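PDB 6ILS: ribokinase from Arabidopsis thaliana, which catalyses the ATP- and magnesium-dependent phosphorylation of D-ribose at O-5, giving D-ribose 5-phosphate for nucleotide, histidine and tryptophan synthesis or the pentose phosphate pathway. Local coordinates for residues I241-I246 with C278-A283; P188-L193 with V224-K229; D259-A264 with A284-C289; I246-V251 with C289-G294. All coordinates share one frame; numbering follows the deposited sequence.

Contact 1: I241-I246 with C278-A283. With ATP (adenosine-5'-triphosphate), chain E.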
# COMPACT_ATOMS: atom_id res chain seq x y z
N ILE B 241 3.52 -41.29 2.60
CA ILE B 241 4.54 -41.06 1.57
C ILE B 241 5.35 -39.84 1.96
O ILE B 241 4.79 -38.80 2.26
CB ILE B 241 3.91 -40.85 0.19
CG1 ILE B 241 3.00 -42.03 -0.14
CG2 ILE B 241 4.98 -40.69 -0.89
CD1 ILE B 241 2.07 -41.75 -1.27
N GLN B 242 6.68 -39.96 1.98
CA GLN B 242 7.50 -38.82 2.33
C GLN B 242 8.27 -38.34 1.10
O GLN B 242 8.67 -39.14 0.25
CB GLN B 242 8.47 -39.17 3.46
CG GLN B 242 7.77 -39.57 4.76
CD GLN B 242 8.75 -39.96 5.85
OE1 GLN B 242 8.83 -41.13 6.24
NE2 GLN B 242 9.49 -38.99 6.36
N GLN B 243 8.44 -37.03 1.01
CA GLN B 243 9.19 -36.40 -0.09
C GLN B 243 10.09 -35.33 0.50
O GLN B 243 9.61 -34.39 1.15
CB GLN B 243 8.22 -35.81 -1.13
CG GLN B 243 8.90 -35.00 -2.25
CD GLN B 243 9.86 -35.82 -3.09
OE1 GLN B 243 9.49 -36.84 -3.66
NE2 GLN B 243 11.12 -35.37 -3.17
N SER B 244 11.40 -35.45 0.29
CA SER B 244 12.30 -34.45 0.84
C SER B 244 12.26 -33.22 -0.06
O SER B 244 11.64 -33.26 -1.12
CB SER B 244 13.72 -35.01 0.95
OG SER B 244 14.15 -35.43 -0.33
N ILE B 245 12.89 -32.11 0.33
CA ILE B 245 12.92 -30.97 -0.58
C ILE B 245 13.71 -31.35 -1.81
O ILE B 245 14.60 -32.21 -1.74
CB ILE B 245 13.56 -29.71 0.04
CG1 ILE B 245 15.00 -29.98 0.48
CG2 ILE B 245 12.71 -29.15 1.15
CD1 ILE B 245 15.78 -28.72 0.74
N ILE B 246 13.36 -30.75 -2.94
CA ILE B 246 14.23 -30.70 -4.10
C ILE B 246 15.11 -29.47 -3.88
O ILE B 246 14.64 -28.35 -3.95
CB ILE B 246 13.45 -30.60 -5.42
CG1 ILE B 246 12.40 -31.73 -5.53
CG2 ILE B 246 14.39 -30.59 -6.60
CD1 ILE B 246 12.97 -33.09 -5.56
N CYS B 278 2.79 -36.72 -7.56
CA CYS B 278 2.20 -35.45 -7.12
C CYS B 278 3.11 -34.74 -6.13
O CYS B 278 3.37 -33.55 -6.26
CB CYS B 278 0.82 -35.67 -6.48
SG CYS B 278 -0.45 -36.12 -7.64
N LEU B 279 3.61 -35.47 -5.14
CA LEU B 279 4.51 -34.89 -4.16
C LEU B 279 5.81 -34.40 -4.79
O LEU B 279 6.32 -33.34 -4.44
CB LEU B 279 4.83 -35.91 -3.06
CG LEU B 279 3.83 -36.07 -1.92
CD1 LEU B 279 4.36 -37.08 -0.91
CD2 LEU B 279 3.56 -34.75 -1.22
N ARG B 280 6.36 -35.20 -5.70
CA ARG B 280 7.61 -34.82 -6.36
C ARG B 280 7.45 -33.55 -7.16
O ARG B 280 8.31 -32.66 -7.12
CB ARG B 280 8.10 -35.95 -7.29
CG ARG B 280 9.40 -36.59 -6.84
CD ARG B 280 10.03 -37.40 -7.98
NE ARG B 280 11.27 -36.78 -8.47
CZ ARG B 280 11.69 -36.85 -9.73
NH1 ARG B 280 10.97 -37.49 -10.64
NH2 ARG B 280 12.81 -36.26 -10.09
N PHE B 281 6.37 -33.51 -7.94
CA PHE B 281 6.04 -32.36 -8.78
C PHE B 281 5.85 -31.10 -7.95
O PHE B 281 6.37 -30.04 -8.29
CB PHE B 281 4.79 -32.70 -9.59
CG PHE B 281 4.37 -31.65 -10.57
CD1 PHE B 281 4.93 -31.61 -11.85
CD2 PHE B 281 3.38 -30.73 -10.24
CE1 PHE B 281 4.53 -30.65 -12.77
CE2 PHE B 281 2.97 -29.77 -11.15
CZ PHE B 281 3.55 -29.73 -12.43
N ALA B 282 5.12 -31.23 -6.84
CA ALA B 282 4.95 -30.11 -5.91
C ALA B 282 6.28 -29.63 -5.32
O ALA B 282 6.53 -28.43 -5.23
CB ALA B 282 3.97 -30.51 -4.75
N ALA B 283 7.14 -30.58 -4.94
CA ALA B 283 8.43 -30.22 -4.36
C ALA B 283 9.30 -29.48 -5.37
O ALA B 283 9.98 -28.52 -5.02
CB ALA B 283 9.14 -31.47 -3.87
PG ATP E . 4.01 -22.90 4.37
O1G ATP E . 2.60 -23.37 4.22
O2G ATP E . 4.27 -21.71 3.45
O3G ATP E . 4.28 -22.44 5.77
PB ATP E . 6.29 -24.50 4.74
O1B ATP E . 6.86 -25.70 4.12
O2B ATP E . 6.06 -24.81 6.15
O3B ATP E . 4.93 -24.15 4.00
PA ATP E . 8.54 -22.85 3.92
O1A ATP E . 9.73 -23.29 4.76
O2A ATP E . 8.62 -21.38 3.63
O3A ATP E . 7.19 -23.16 4.69
O5' ATP E . 8.58 -23.62 2.55
C5' ATP E . 7.52 -23.48 1.62
C4' ATP E . 7.74 -24.55 0.48
O4' ATP E . 9.15 -24.35 -0.14
C3' ATP E . 7.74 -25.71 0.98
O3' ATP E . 7.12 -26.64 0.08
C2' ATP E . 9.33 -26.15 1.18
O2' ATP E . 9.37 -27.61 1.21
C1' ATP E . 9.96 -25.62 0.22
N9 ATP E . 11.27 -25.11 0.67
C8 ATP E . 11.79 -24.39 1.71
N7 ATP E . 13.13 -24.29 1.51
C5 ATP E . 13.44 -24.93 0.34
C6 ATP E . 14.64 -25.13 -0.33
N6 ATP E . 15.95 -24.68 0.06
N1 ATP E . 14.66 -25.82 -1.47
C2 ATP E . 13.49 -26.32 -2.00
N3 ATP E . 12.31 -26.14 -1.36
C4 ATP E . 12.29 -25.44 -0.18
O HOH W 1 11.22 -28.56 -2.58

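Contact 2: P188-L193 with V224-K229. With ATP (adenosine-5'-triphosphate), chain E.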
# COMPACT_ATOMS: atom_id res chain seq x y z
N PRO B 188 -1.76 -28.57 6.09
CA PRO B 188 -1.10 -27.71 7.06
C PRO B 188 0.41 -27.80 6.98
O PRO B 188 0.93 -28.83 6.53
CB PRO B 188 -1.56 -28.29 8.39
CG PRO B 188 -1.57 -29.77 8.11
CD PRO B 188 -2.01 -29.91 6.65
N ASN B 189 1.10 -26.77 7.44
CA ASN B 189 2.51 -26.94 7.76
C ASN B 189 2.62 -27.48 9.19
O ASN B 189 1.61 -27.80 9.81
CB ASN B 189 3.30 -25.63 7.59
CG ASN B 189 2.84 -24.51 8.51
OD1 ASN B 189 2.19 -24.74 9.53
ND2 ASN B 189 3.20 -23.28 8.15
N GLU B 190 3.86 -27.58 9.68
CA GLU B 190 4.12 -28.12 11.01
C GLU B 190 3.44 -27.31 12.11
O GLU B 190 2.82 -27.87 13.02
CB GLU B 190 5.63 -28.15 11.28
CG GLU B 190 6.39 -29.09 10.36
CD GLU B 190 7.88 -29.09 10.62
OE1 GLU B 190 8.32 -29.62 11.67
OE2 GLU B 190 8.62 -28.55 9.77
N THR B 191 3.57 -26.00 12.02
CA THR B 191 3.01 -25.12 13.05
C THR B 191 1.48 -25.11 13.02
O THR B 191 0.83 -25.14 14.07
CB THR B 191 3.55 -23.71 12.88
OG1 THR B 191 4.98 -23.76 12.91
CG2 THR B 191 3.05 -22.79 14.00
N GLU B 192 0.90 -25.10 11.82
CA GLU B 192 -0.55 -25.14 11.68
C GLU B 192 -1.11 -26.46 12.16
O GLU B 192 -2.19 -26.51 12.74
CB GLU B 192 -0.95 -24.88 10.23
CG GLU B 192 -0.62 -23.46 9.80
CD GLU B 192 -0.53 -23.27 8.29
OE1 GLU B 192 -0.66 -24.26 7.53
OE2 GLU B 192 -0.33 -22.11 7.89
N LEU B 193 -0.37 -27.54 11.91
CA LEU B 193 -0.83 -28.86 12.33
C LEU B 193 -0.81 -28.96 13.85
O LEU B 193 -1.71 -29.55 14.44
CB LEU B 193 0.05 -29.95 11.72
CG LEU B 193 -0.24 -31.40 12.13
CD1 LEU B 193 -1.61 -31.87 11.68
CD2 LEU B 193 0.87 -32.30 11.55
N VAL B 224 1.09 -32.73 4.58
CA VAL B 224 1.83 -31.90 5.52
C VAL B 224 3.09 -31.29 4.90
O VAL B 224 3.93 -32.01 4.36
CB VAL B 224 2.23 -32.70 6.78
CG1 VAL B 224 2.81 -31.76 7.82
CG2 VAL B 224 1.03 -33.45 7.35
N LYS B 225 3.19 -29.96 4.98
CA LYS B 225 4.36 -29.25 4.50
C LYS B 225 5.38 -29.11 5.63
O LYS B 225 5.05 -28.62 6.71
CB LYS B 225 3.95 -27.87 3.94
CG LYS B 225 3.03 -28.00 2.71
CD LYS B 225 2.24 -26.71 2.37
CE LYS B 225 1.14 -26.45 3.40
NZ LYS B 225 -0.10 -25.84 2.80
N LEU B 226 6.61 -29.54 5.38
CA LEU B 226 7.60 -29.65 6.45
C LEU B 226 8.82 -28.76 6.22
O LEU B 226 9.90 -29.05 6.74
CB LEU B 226 8.03 -31.10 6.60
CG LEU B 226 6.91 -32.09 6.85
CD1 LEU B 226 7.38 -33.52 6.69
CD2 LEU B 226 6.32 -31.86 8.22
N GLY B 227 8.64 -27.68 5.47
CA GLY B 227 9.70 -26.72 5.23
C GLY B 227 10.93 -27.36 4.63
O GLY B 227 10.83 -28.07 3.64
N SER B 228 12.09 -27.14 5.24
CA SER B 228 13.35 -27.70 4.73
C SER B 228 13.39 -29.22 4.81
O SER B 228 14.26 -29.85 4.19
CB SER B 228 14.53 -27.11 5.51
OG SER B 228 14.46 -27.49 6.87
N LYS B 229 12.46 -29.82 5.55
CA LYS B 229 12.37 -31.28 5.65
C LYS B 229 11.49 -31.90 4.56
O LYS B 229 11.33 -33.12 4.49
CB LYS B 229 11.83 -31.70 7.01
CG LYS B 229 12.62 -31.17 8.19
CD LYS B 229 11.70 -30.64 9.28
CE LYS B 229 12.49 -29.86 10.34
NZ LYS B 229 13.02 -28.57 9.79
PG ATP E . 4.01 -22.90 4.37
O1G ATP E . 2.60 -23.37 4.22
O2G ATP E . 4.27 -21.71 3.45
O3G ATP E . 4.28 -22.44 5.77
PB ATP E . 6.29 -24.50 4.74
O1B ATP E . 6.86 -25.70 4.12
O2B ATP E . 6.06 -24.81 6.15
O3B ATP E . 4.93 -24.15 4.00
PA ATP E . 8.54 -22.85 3.92
O1A ATP E . 9.73 -23.29 4.76
O2A ATP E . 8.62 -21.38 3.63
O3A ATP E . 7.19 -23.16 4.69
O5' ATP E . 8.58 -23.62 2.55
C5' ATP E . 7.52 -23.48 1.62
C4' ATP E . 7.74 -24.55 0.48
O4' ATP E . 9.15 -24.35 -0.14
C3' ATP E . 7.74 -25.71 0.98
O3' ATP E . 7.12 -26.64 0.08
C2' ATP E . 9.33 -26.15 1.18
O2' ATP E . 9.37 -27.61 1.21
C1' ATP E . 9.96 -25.62 0.22
N9 ATP E . 11.27 -25.11 0.67
C8 ATP E . 11.79 -24.39 1.71
N7 ATP E . 13.13 -24.29 1.51
C5 ATP E . 13.44 -24.93 0.34
C6 ATP E . 14.64 -25.13 -0.33
N6 ATP E . 15.95 -24.68 0.06
N1 ATP E . 14.66 -25.82 -1.47
C2 ATP E . 13.49 -26.32 -2.00
N3 ATP E . 12.31 -26.14 -1.36
C4 ATP E . 12.29 -25.44 -0.18
O HOH W 2 -0.31 -23.98 4.96

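Contact 3: D259-A264 with A284-C289. With NA (sodium ion), chain G; ATP (adenosine-5'-triphosphate), chain E; RIB (alpha-D-ribofuranose), chain F.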
# COMPACT_ATOMS: atom_id res chain seq x y z
N ASP B 259 2.24 -21.90 -1.12
CA ASP B 259 1.12 -21.79 -2.04
C ASP B 259 1.41 -22.53 -3.33
O ASP B 259 0.54 -23.22 -3.88
CB ASP B 259 0.81 -20.32 -2.35
CG ASP B 259 0.32 -19.57 -1.12
OD1 ASP B 259 -0.48 -20.16 -0.37
OD2 ASP B 259 0.75 -18.41 -0.90
N THR B 260 2.64 -22.39 -3.81
CA THR B 260 3.09 -23.08 -5.01
C THR B 260 3.03 -24.59 -4.80
O THR B 260 2.54 -25.34 -5.66
CB THR B 260 4.52 -22.65 -5.36
OG1 THR B 260 4.52 -21.24 -5.68
CG2 THR B 260 5.05 -23.44 -6.53
N PHE B 261 3.53 -25.02 -3.65
CA PHE B 261 3.55 -26.45 -3.33
C PHE B 261 2.14 -27.03 -3.42
O PHE B 261 1.89 -28.05 -4.07
CB PHE B 261 4.15 -26.71 -1.94
CG PHE B 261 4.29 -28.18 -1.62
CD1 PHE B 261 3.25 -28.90 -1.06
CD2 PHE B 261 5.47 -28.84 -1.92
CE1 PHE B 261 3.37 -30.26 -0.79
CE2 PHE B 261 5.60 -30.21 -1.65
CZ PHE B 261 4.55 -30.92 -1.09
N THR B 262 1.21 -26.35 -2.76
CA THR B 262 -0.16 -26.87 -2.65
C THR B 262 -0.87 -26.84 -4.00
O THR B 262 -1.50 -27.81 -4.41
CB THR B 262 -0.98 -26.05 -1.61
OG1 THR B 262 -0.26 -26.03 -0.37
CG2 THR B 262 -2.33 -26.69 -1.39
N ALA B 263 -0.72 -25.74 -4.75
CA ALA B 263 -1.35 -25.68 -6.06
C ALA B 263 -0.74 -26.66 -7.08
O ALA B 263 -1.46 -27.21 -7.91
CB ALA B 263 -1.30 -24.23 -6.61
N ALA B 264 0.58 -26.87 -7.01
CA ALA B 264 1.24 -27.77 -7.95
C ALA B 264 0.83 -29.22 -7.66
O ALA B 264 0.61 -30.03 -8.56
CB ALA B 264 2.79 -27.62 -7.87
N ALA B 284 9.26 -29.92 -6.62
CA ALA B 284 10.04 -29.27 -7.68
C ALA B 284 9.52 -27.86 -7.90
O ALA B 284 10.31 -26.92 -8.06
CB ALA B 284 9.96 -30.08 -8.97
N ALA B 285 8.20 -27.68 -7.88
CA ALA B 285 7.66 -26.36 -8.17
C ALA B 285 7.99 -25.40 -7.04
O ALA B 285 8.37 -24.26 -7.30
CB ALA B 285 6.16 -26.42 -8.41
N ALA B 286 7.87 -25.85 -5.79
CA ALA B 286 8.25 -25.01 -4.65
C ALA B 286 9.75 -24.67 -4.66
O ALA B 286 10.15 -23.58 -4.28
CB ALA B 286 7.88 -25.70 -3.33
N SER B 287 10.58 -25.63 -5.08
CA SER B 287 12.03 -25.39 -5.21
C SER B 287 12.33 -24.21 -6.13
O SER B 287 13.15 -23.34 -5.81
CB SER B 287 12.73 -26.64 -5.76
OG SER B 287 14.14 -26.50 -5.66
N LEU B 288 11.68 -24.20 -7.28
CA LEU B 288 11.88 -23.11 -8.23
C LEU B 288 11.38 -21.77 -7.68
O LEU B 288 12.03 -20.72 -7.86
CB LEU B 288 11.21 -23.43 -9.55
CG LEU B 288 11.85 -24.62 -10.26
CD1 LEU B 288 11.04 -25.02 -11.48
CD2 LEU B 288 13.30 -24.30 -10.65
N CYS B 289 10.22 -21.82 -7.03
CA CYS B 289 9.61 -20.63 -6.42
C CYS B 289 10.54 -19.89 -5.46
O CYS B 289 10.55 -18.66 -5.43
CB CYS B 289 8.32 -21.03 -5.68
SG CYS B 289 7.52 -19.68 -4.77
NA NA G . 9.39 -16.63 -4.13
PG ATP E . 4.01 -22.90 4.37
O1G ATP E . 2.60 -23.37 4.22
O2G ATP E . 4.27 -21.71 3.45
O3G ATP E . 4.28 -22.44 5.77
PB ATP E . 6.29 -24.50 4.74
O1B ATP E . 6.86 -25.70 4.12
O2B ATP E . 6.06 -24.81 6.15
O3B ATP E . 4.93 -24.15 4.00
PA ATP E . 8.54 -22.85 3.92
O1A ATP E . 9.73 -23.29 4.76
O2A ATP E . 8.62 -21.38 3.63
O3A ATP E . 7.19 -23.16 4.69
O5' ATP E . 8.58 -23.62 2.55
C5' ATP E . 7.52 -23.48 1.62
C4' ATP E . 7.74 -24.55 0.48
O4' ATP E . 9.15 -24.35 -0.14
C3' ATP E . 7.74 -25.71 0.98
O3' ATP E . 7.12 -26.64 0.08
C2' ATP E . 9.33 -26.15 1.18
O2' ATP E . 9.37 -27.61 1.21
C1' ATP E . 9.96 -25.62 0.22
N9 ATP E . 11.27 -25.11 0.67
C8 ATP E . 11.79 -24.39 1.71
N7 ATP E . 13.13 -24.29 1.51
C5 ATP E . 13.44 -24.93 0.34
C6 ATP E . 14.64 -25.13 -0.33
N6 ATP E . 15.95 -24.68 0.06
N1 ATP E . 14.66 -25.82 -1.47
C2 ATP E . 13.49 -26.32 -2.00
N3 ATP E . 12.31 -26.14 -1.36
C4 ATP E . 12.29 -25.44 -0.18
O5 RIB F . 1.35 -17.28 1.26
C5 RIB F . 1.67 -15.97 0.85
C4 RIB F . 0.62 -15.11 1.14
O4 RIB F . 0.19 -15.16 2.58
C3 RIB F . 1.22 -13.64 0.98
O3 RIB F . 1.10 -13.25 -0.47
C2 RIB F . 0.63 -12.93 1.83
O2 RIB F . -0.28 -11.93 1.22
C1 RIB F . -0.20 -13.94 2.86
O1 RIB F . -1.56 -13.82 2.65

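Contact 4: I246-V251 with C289-G294. With NA (sodium ion), chain G; ATP (adenosine-5'-triphosphate), chain E.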
# COMPACT_ATOMS: atom_id res chain seq x y z
N ILE B 246 13.36 -30.75 -2.94
CA ILE B 246 14.23 -30.70 -4.10
C ILE B 246 15.11 -29.47 -3.88
O ILE B 246 14.64 -28.35 -3.95
CB ILE B 246 13.45 -30.60 -5.42
CG1 ILE B 246 12.40 -31.73 -5.53
CG2 ILE B 246 14.39 -30.59 -6.60
CD1 ILE B 246 12.97 -33.09 -5.56
N PRO B 247 16.40 -29.67 -3.55
CA PRO B 247 17.15 -28.51 -3.08
C PRO B 247 17.27 -27.41 -4.14
O PRO B 247 17.42 -27.72 -5.32
CB PRO B 247 18.52 -29.10 -2.73
CG PRO B 247 18.27 -30.58 -2.56
CD PRO B 247 17.21 -30.90 -3.55
N ALA B 248 17.11 -26.17 -3.70
CA ALA B 248 17.21 -25.01 -4.56
C ALA B 248 18.67 -24.57 -4.62
O ALA B 248 19.38 -24.69 -3.61
CB ALA B 248 16.35 -23.89 -4.04
N ALA B 249 19.12 -24.08 -5.77
CA ALA B 249 20.50 -23.61 -5.87
C ALA B 249 20.76 -22.44 -4.91
O ALA B 249 21.77 -22.42 -4.21
CB ALA B 249 20.82 -23.20 -7.31
N GLN B 250 19.85 -21.47 -4.89
CA GLN B 250 19.85 -20.45 -3.84
C GLN B 250 18.44 -20.12 -3.37
O GLN B 250 17.52 -20.04 -4.18
CB GLN B 250 20.46 -19.12 -4.27
CG GLN B 250 21.21 -19.08 -5.58
CD GLN B 250 21.50 -17.63 -5.98
OE1 GLN B 250 21.55 -16.74 -5.12
NE2 GLN B 250 21.68 -17.39 -7.28
N VAL B 251 18.29 -19.89 -2.07
CA VAL B 251 17.03 -19.37 -1.54
C VAL B 251 17.01 -17.86 -1.54
O VAL B 251 17.69 -17.22 -0.74
CB VAL B 251 16.77 -19.86 -0.12
CG1 VAL B 251 15.40 -19.37 0.35
CG2 VAL B 251 16.86 -21.37 -0.07
N CYS B 289 10.22 -21.82 -7.03
CA CYS B 289 9.61 -20.63 -6.42
C CYS B 289 10.54 -19.89 -5.46
O CYS B 289 10.55 -18.66 -5.43
CB CYS B 289 8.32 -21.03 -5.68
SG CYS B 289 7.52 -19.68 -4.77
N VAL B 290 11.32 -20.62 -4.67
CA VAL B 290 12.10 -19.96 -3.63
C VAL B 290 13.35 -19.30 -4.22
O VAL B 290 14.07 -18.61 -3.50
CB VAL B 290 12.54 -20.93 -2.50
CG1 VAL B 290 11.30 -21.61 -1.85
CG2 VAL B 290 13.53 -21.97 -2.99
N GLN B 291 13.59 -19.50 -5.51
CA GLN B 291 14.81 -18.96 -6.11
C GLN B 291 14.58 -17.62 -6.81
O GLN B 291 15.50 -17.07 -7.42
CB GLN B 291 15.40 -19.99 -7.08
CG GLN B 291 15.61 -21.34 -6.39
CD GLN B 291 16.35 -22.33 -7.24
OE1 GLN B 291 17.43 -22.04 -7.76
NE2 GLN B 291 15.78 -23.52 -7.40
N VAL B 292 13.37 -17.07 -6.68
CA VAL B 292 13.02 -15.79 -7.30
C VAL B 292 12.22 -14.93 -6.31
O VAL B 292 11.42 -15.45 -5.54
CB VAL B 292 12.20 -16.01 -8.60
CG1 VAL B 292 11.57 -14.70 -9.10
CG2 VAL B 292 13.07 -16.63 -9.68
N LYS B 293 12.45 -13.62 -6.31
CA LYS B 293 11.77 -12.76 -5.34
C LYS B 293 10.33 -12.48 -5.75
O LYS B 293 10.02 -12.36 -6.93
CB LYS B 293 12.56 -11.45 -5.14
CG LYS B 293 11.86 -10.42 -4.24
CD LYS B 293 12.79 -9.78 -3.21
CE LYS B 293 12.84 -10.62 -1.94
NZ LYS B 293 13.30 -9.85 -0.74
N GLY B 294 9.44 -12.39 -4.76
CA GLY B 294 8.03 -12.14 -4.99
C GLY B 294 7.22 -13.43 -5.04
O GLY B 294 7.78 -14.49 -5.28
NA NA G . 9.39 -16.63 -4.13
PG ATP E . 4.01 -22.90 4.37
O1G ATP E . 2.60 -23.37 4.22
O2G ATP E . 4.27 -21.71 3.45
O3G ATP E . 4.28 -22.44 5.77
PB ATP E . 6.29 -24.50 4.74
O1B ATP E . 6.86 -25.70 4.12
O2B ATP E . 6.06 -24.81 6.15
O3B ATP E . 4.93 -24.15 4.00
PA ATP E . 8.54 -22.85 3.92
O1A ATP E . 9.73 -23.29 4.76
O2A ATP E . 8.62 -21.38 3.63
O3A ATP E . 7.19 -23.16 4.69
O5' ATP E . 8.58 -23.62 2.55
C5' ATP E . 7.52 -23.48 1.62
C4' ATP E . 7.74 -24.55 0.48
O4' ATP E . 9.15 -24.35 -0.14
C3' ATP E . 7.74 -25.71 0.98
O3' ATP E . 7.12 -26.64 0.08
C2' ATP E . 9.33 -26.15 1.18
O2' ATP E . 9.37 -27.61 1.21
C1' ATP E . 9.96 -25.62 0.22
N9 ATP E . 11.27 -25.11 0.67
C8 ATP E . 11.79 -24.39 1.71
N7 ATP E . 13.13 -24.29 1.51
C5 ATP E . 13.44 -24.93 0.34
C6 ATP E . 14.64 -25.13 -0.33
N6 ATP E . 15.95 -24.68 0.06
N1 ATP E . 14.66 -25.82 -1.47
C2 ATP E . 13.49 -26.32 -2.00
N3 ATP E . 12.31 -26.14 -1.36
C4 ATP E . 12.29 -25.44 -0.18

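Contact 1: I241-I246 with C278-A283
Gln243 lies against one turn of helix 275-289, touching Leu279, Arg280 and Ala283. The direct contacts are apolar or van der Waals. CB of Gln243 rests on CB of Leu279, and its CG is 3.9 Å from Ala283 CB. CG stands anti to the backbone N (chi1 174°), and the chain then bends at chi2. The amide oxygen OE1 of Gln243 ends 3.2 Å from the aliphatic CG of Arg280. The two side chains cross obliquely. At the start of the strand, CD1 of Leu279 meets CG2 of Ile241 at 3.7 Å. On the loop side, CG1 of Ile246 meets CB of Ala283, also at 3.7 Å.

The polar links are few. NE2 of Gln243 donates to the backbone O of the next residue, Ser244, at 3.0 Å, with the acceptor close to the amide plane. One water joins the two segments: it accepts from Ile246 N (3.1 Å) and donates to Ala283 O (2.7 Å). The guanidinium of Arg280 is engaged by Leu309 O in helix 302-312. Ile245 faces the nucleotide, its CG2 3.7 Å from O2' of ATP.

Strand 241-243, an edge strand of the large sheet, is therefore held to the helix mainly by packing of aliphatic groups. The polar groups find their partners to the side of that packing, in Ser244 O, the water and Leu309 O.

Contact 2: P188-L193 with V224-K229
Asn189 and Lys225 meet backbone to backbone beside the phosphates of ATP. CA of Asn189 lies 3.2 Å from Lys225 O in a CA-H...O contact, and Lys225 N donates to Pro188 O at 3.0 Å. The amide ND2 of Asn189 donates to O3G of the gamma-phosphate at 2.7 Å. From the other segment, Gly227 N donates to O1B of ATP, and Gly227 O accepts from the ribose O2' of the nucleotide. Gly227 has a positive phi, and a CB there would crowd ATP O1A.

The second shell positions the Asn189 amide. CG of Asn189 sits between the backbone N and the carbonyl carbon (chi1 62°). Its OD1 accepts from Glu192 N at 2.7 Å, with the donor N nearly along the C=O axis of Asn189. Glu192 OE1 accepts in turn from Asn189 N, from above the carboxylate plane. This capping box starts helix 190-197. An alanine in place of Asn189 would probably leave O3G without this donor and Glu192 N without its cap. A water joins Glu192 OE1 to Lys225 NZ, which also binds Ser187 O and forms a salt bridge with Asp167.

Farther out, the side chains of Glu190 and Leu226 cross at about a right angle, CG of Glu190 3.5 Å from CD2 of Leu226. Leu193 CD2 reaches Val224 CG1 at 4.2 Å.

The contact joins the ends of the neighbouring parallel strands 185-187 and 221-225. Leu193 and Leu226 continue onto helix 204-216, while Pro188 and Glu192 pack against Val168 of strand 164-170.

Contact 3: D259-A264 with A284-C289
Thr260 and Cys289 bring a helix hydroxyl and a thiol together, OG1 to SG 3.5 Å, close to a bound sodium ion. The thiol is not a ligand of the metal. The sodium is bound by the backbone O of Cys289 at 2.7 Å, along with the carbonyls of Asp253, Thr255, Val292 and Gly294. OG1 of Thr260 is held by Gly256 O, one turn earlier.

The rest of the contact is small and close. OG1 of Thr260 stands anti to the carbonyl carbon (chi1 -64°), which puts CG2 anti to the backbone N, against Ala285. This CG2 of Thr260 lies 3.7 Å from Ala285 CB and 3.5 Å from Ala285 O. CB of Ala264 meets CB of Ala285 at 3.6 Å. CB of Ala286 lies at the edge of the Phe261 ring, near its plane. Phe261 and Ala286 both line the ATP ribose, with O3' 3.4 Å from Phe261 CD2.

Asp259, the predicted proton acceptor, stands at the other flank of its helix. Its OD2 accepts from O5 of ribose, the hydroxyl to be phosphorylated, at 2.5 Å. Asn44 and Gln45 hold its two carboxylate oxygens. An alanine here removes both oxygens and would probably leave ribose O5, Asn44 ND2 and Gln45 NE2 without this acceptor.

The axes of the two short segments run roughly antiparallel (152°), 8.0 Å apart at closest approach. Helix 41-51 covers Thr260 and Ala263, and helix 302-312 covers Ala284 and Ser287.

Contact 4: I246-V251 with C289-G294
Both segments are loops, and they come closest at Val251 and Gln291, with CA atoms 5.1 Å apart, where a type I turn runs from Cys289 to Val292. Gln291 carries most of the contact. Its CG, anti to the carbonyl carbon (chi1 -54°), lies 3.2 Å from Gln250 O and beside Ala248 CB. Its OE1 accepts from Ala249 N at 3.3 Å, a weak bond. NE2 lies 3.4 Å from the CB of Ala248 and is hydrogen-bonded to Ser287 O, which is consistent with a set rotation of the amide.

Val290 supplies the apolar part. Its CG2 packs on Ala248 CB at 3.6 Å, and Val251 CG1 approaches its CB more loosely. Val251 and Ala248 border the adenine: CG2 of Val251 is 3.4 Å from ATP N6, and Ala248 N gives a weak hydrogen bond to N1. Val290 CG1 lies near O4' of the sugar. The turn and the residues after it bring Val292 O (2.7 Å) and Gly294 O to the sodium ion, at the site predicted to bind potassium.

The loop after strand 241-243 thus packs against the turn that follows helix 275-289. Val290 also bonds through its backbone to Val252 and Asp253, and its side chain touches Ala257 at the start of helix 257-270.

In the fold
All four contacts touch the ATP. Contact 2 comes first along the chain and closes before the others open. Contacts 1, 3 and 4 follow on interleaved segments, and contact 3 lies within the span of contact 4. Contacts 1 and 2 reach the same large sheet, their centres 13 Å apart. Contacts 1 and 3 share helix 275-289 and lie 10 Å apart between centres, as do contacts 3 and 4, which share Cys289. Ser287 and Ile246 probably hydrogen-bond between them. Contacts 2 and 4 are the farthest pair, at 18 Å. Contact 2 binds the phosphates and the sugar O2', while helices 257-270 and 275-289 and nearby loops reach the nucleotide sugar and base, the substrate and the sodium ion.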